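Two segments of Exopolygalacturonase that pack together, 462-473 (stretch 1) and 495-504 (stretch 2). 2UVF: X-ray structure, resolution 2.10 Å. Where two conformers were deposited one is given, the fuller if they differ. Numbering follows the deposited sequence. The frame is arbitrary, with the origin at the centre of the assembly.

Stretch 1 (462-473) DIGLRAKSTSTI
Stretch 2 495-504: MVMTLDYADS

The apolar centre of the contact lies on the sheet face shared by Leu 465, Ala 467, Ser 469, Met 495, Met 497 and Leu 499. Leu 465 (chi1 t, chi2 p) places CD2 3.8 Å from SD of Met 495, whose chi1 and chi2 are both t, and Ala 467 CB lies 4.2 Å from Met 497 CG (chi1 m, chi2 t). Leu 499 reaches along this face until its CD2 is 4.0 Å from Ser 471 N. Before the chain turns its corner at Gly 464 and Leu 465, Ile 463 (chi1 m, chi2 t) adds a further apolar contact, CD1 to CG2 of Val 496, on the other face, at 4.2 Å.

The Leu 465, Ala 467, Met 495, Met 497 and Leu 499 side chains are placed by two parallel strands, their axes 5° apart and 4.6 Å at closest approach. Leu 465 pairs with Met 495, and the register continues without a bulge through Ser 469 and Leu 499, with CA-CA spacings of 4.5 to 5.1 Å. Extended phi/psi values, -123/117 at Arg 466 and -131/142 at Val 496, alternate the side chains between faces. As parallel pairing requires, alternate residues of stretch 1 bond to both flanking residues of stretch 2: Val 496 N donates to Leu 465 O (2.9 Å), Ala 467 N to Val 496 O (2.8 Å), Thr 498 N to Ala 467 O (2.9 Å) and Ser 469 N to Thr 498 O (3.2 Å). The ladder then loosens; Asp 500 N to Ser 469 O is weak at 3.4 Å, and Ser 471 N reaches Asp 500 O at 3.3 Å.

On the other face, Arg 466 (chi1 t, chi2 p) extends over Val 496, NH1 lying 3.4 Å from CG1, and donates a weak bond from NH1 to OG1 of Thr 498 (chi1 p), 2.7 Å away. At the polar end, helical phi/psi begins at Ser 471 (-63/-33), Thr 472 CG2 packs 3.4 Å from Ala 502 CB, and Thr 470 OG1 and Thr 472 OG1 share a hydrogen bond of 3.1 Å.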

# COMPACT_ATOMS: atom_id res chain seq x y z
N ASP A 462 4.95 -2.41 -12.64
CA ASP A 462 6.10 -1.79 -13.31
C ASP A 462 7.42 -2.23 -12.67
O ASP A 462 8.39 -2.57 -13.37
CB ASP A 462 6.00 -0.25 -13.31
CG ASP A 462 4.99 0.28 -14.30
OD1 ASP A 462 4.33 -0.53 -14.97
OD2 ASP A 462 4.85 1.52 -14.42
N ILE A 463 7.46 -2.22 -11.34
CA ILE A 463 8.68 -2.37 -10.58
C ILE A 463 8.33 -3.13 -9.31
O ILE A 463 7.24 -2.94 -8.78
CB ILE A 463 9.36 -0.95 -10.29
CG1 ILE A 463 9.76 -0.26 -11.61
CG2 ILE A 463 10.58 -1.07 -9.39
CD1 ILE A 463 10.10 1.23 -11.52
N GLY A 464 9.22 -4.00 -8.84
CA GLY A 464 9.04 -4.63 -7.53
C GLY A 464 9.36 -3.68 -6.37
O GLY A 464 8.50 -3.33 -5.58
N LEU A 465 10.62 -3.27 -6.28
CA LEU A 465 11.06 -2.42 -5.21
C LEU A 465 11.62 -1.16 -5.84
O LEU A 465 12.56 -1.22 -6.64
CB LEU A 465 12.09 -3.13 -4.33
CG LEU A 465 12.74 -2.35 -3.19
CD1 LEU A 465 11.70 -1.76 -2.25
CD2 LEU A 465 13.72 -3.25 -2.42
N ARG A 466 11.02 -0.02 -5.51
CA ARG A 466 11.40 1.28 -6.07
C ARG A 466 11.77 2.26 -4.95
O ARG A 466 10.95 2.59 -4.12
CB ARG A 466 10.28 1.85 -6.97
CG ARG A 466 10.47 3.31 -7.48
CD ARG A 466 11.67 3.49 -8.41
NE ARG A 466 11.42 4.50 -9.45
CZ ARG A 466 12.35 5.32 -9.96
NH1 ARG A 466 13.60 5.29 -9.52
NH2 ARG A 466 12.00 6.20 -10.90
N ALA A 467 13.03 2.69 -4.95
CA ALA A 467 13.57 3.60 -3.94
C ALA A 467 14.09 4.82 -4.66
O ALA A 467 15.08 4.75 -5.40
CB ALA A 467 14.68 2.93 -3.07
N LYS A 468 13.39 5.93 -4.45
CA LYS A 468 13.65 7.19 -5.16
C LYS A 468 13.84 8.33 -4.17
O LYS A 468 13.14 8.41 -3.17
CB LYS A 468 12.52 7.51 -6.15
CG LYS A 468 11.22 6.73 -5.90
CD LYS A 468 9.96 7.59 -6.00
CE LYS A 468 9.24 7.48 -7.33
NZ LYS A 468 7.77 7.77 -7.15
N SER A 469 14.81 9.20 -4.45
CA SER A 469 14.97 10.45 -3.70
C SER A 469 15.73 11.47 -4.54
O SER A 469 16.03 11.19 -5.70
CB SER A 469 15.70 10.22 -2.37
OG SER A 469 15.56 11.33 -1.51
N THR A 470 15.96 12.65 -3.97
CA THR A 470 17.00 13.59 -4.46
C THR A 470 17.82 14.07 -3.26
O THR A 470 17.41 13.90 -2.11
CB THR A 470 16.45 14.80 -5.31
OG1 THR A 470 15.72 15.71 -4.48
CG2 THR A 470 15.57 14.34 -6.47
N SER A 471 18.98 14.66 -3.54
CA SER A 471 19.86 15.20 -2.51
C SER A 471 19.24 16.36 -1.71
O SER A 471 19.52 16.51 -0.51
CB SER A 471 21.19 15.65 -3.13
OG SER A 471 22.09 16.15 -2.15
N THR A 472 18.39 17.16 -2.35
CA THR A 472 17.69 18.26 -1.67
C THR A 472 16.61 17.81 -0.68
O THR A 472 16.35 18.51 0.31
CB THR A 472 17.09 19.31 -2.65
OG1 THR A 472 16.25 18.67 -3.63
CG2 THR A 472 18.19 20.09 -3.36
N ILE A 473 15.99 16.65 -0.92
CA ILE A 473 14.97 16.11 -0.00
C ILE A 473 15.57 15.64 1.33
O ILE A 473 14.92 15.74 2.39
CB ILE A 473 14.11 15.00 -0.68
CG1 ILE A 473 13.20 15.63 -1.73
CG2 ILE A 473 13.26 14.27 0.36
CD1 ILE A 473 12.74 14.71 -2.82
N MET A 495 14.35 -3.89 -9.43
CA MET A 495 14.64 -2.99 -8.33
C MET A 495 15.31 -1.73 -8.86
O MET A 495 16.15 -1.79 -9.75
CB MET A 495 15.51 -3.66 -7.26
CG MET A 495 15.85 -2.77 -6.07
SD MET A 495 16.68 -3.62 -4.73
CE MET A 495 18.35 -3.80 -5.39
N VAL A 496 14.88 -0.58 -8.34
CA VAL A 496 15.56 0.70 -8.60
C VAL A 496 15.83 1.44 -7.29
O VAL A 496 15.04 1.40 -6.35
CB VAL A 496 14.78 1.62 -9.58
CG1 VAL A 496 15.69 2.73 -10.09
CG2 VAL A 496 14.25 0.84 -10.74
N MET A 497 17.00 2.08 -7.25
CA MET A 497 17.43 2.93 -6.15
C MET A 497 18.11 4.12 -6.82
O MET A 497 19.29 4.04 -7.15
CB MET A 497 18.43 2.20 -5.27
CG MET A 497 17.97 0.86 -4.71
SD MET A 497 19.18 0.19 -3.55
CE MET A 497 19.09 1.35 -2.21
N THR A 498 17.36 5.19 -7.07
CA THR A 498 17.95 6.40 -7.66
C THR A 498 18.08 7.50 -6.63
O THR A 498 17.22 7.63 -5.75
CB THR A 498 17.18 6.91 -8.89
OG1 THR A 498 15.77 6.69 -8.72
CG2 THR A 498 17.63 6.18 -10.13
N LEU A 499 19.17 8.25 -6.73
CA LEU A 499 19.49 9.38 -5.84
C LEU A 499 20.00 10.52 -6.71
O LEU A 499 21.14 10.49 -7.20
CB LEU A 499 20.55 8.97 -4.82
CG LEU A 499 20.49 9.47 -3.37
CD1 LEU A 499 21.62 8.83 -2.57
CD2 LEU A 499 20.53 10.99 -3.25
N ASP A 500 19.16 11.53 -6.91
CA ASP A 500 19.48 12.60 -7.85
C ASP A 500 19.90 13.94 -7.16
O ASP A 500 19.05 14.77 -6.82
CB ASP A 500 18.31 12.79 -8.86
CG ASP A 500 17.74 11.44 -9.39
OD1 ASP A 500 17.63 10.47 -8.62
OD2 ASP A 500 17.36 11.36 -10.59
N TYR A 501 21.23 14.11 -6.95
CA TYR A 501 21.86 15.31 -6.35
C TYR A 501 21.71 16.60 -7.13
O TYR A 501 21.96 16.63 -8.32
CB TYR A 501 23.36 15.11 -6.09
CG TYR A 501 24.17 16.40 -5.76
CD1 TYR A 501 24.17 16.94 -4.48
CD2 TYR A 501 24.93 17.06 -6.71
CE1 TYR A 501 24.86 18.08 -4.17
CE2 TYR A 501 25.64 18.19 -6.40
CZ TYR A 501 25.60 18.70 -5.12
OH TYR A 501 26.31 19.82 -4.78
N ALA A 502 21.35 17.69 -6.45
CA ALA A 502 20.82 18.88 -7.11
C ALA A 502 21.83 20.01 -7.27
O ALA A 502 22.95 19.81 -7.73
CB ALA A 502 19.63 19.39 -6.39
N ASP A 503 21.42 21.20 -6.86
CA ASP A 503 21.06 21.42 -5.48
C ASP A 503 20.53 22.83 -5.31
O ASP A 503 19.48 23.05 -4.75
CB ASP A 503 22.30 21.17 -4.60
CG ASP A 503 22.01 20.30 -3.37
OD1 ASP A 503 21.08 20.65 -2.60
OD2 ASP A 503 22.74 19.30 -3.17
N SER A 504 21.29 23.78 -5.82
CA SER A 504 20.99 25.24 -5.79
C SER A 504 21.73 26.09 -6.86
O SER A 504 22.66 26.82 -6.52
CB SER A 504 21.16 25.83 -4.37
OG SER A 504 22.53 25.99 -4.01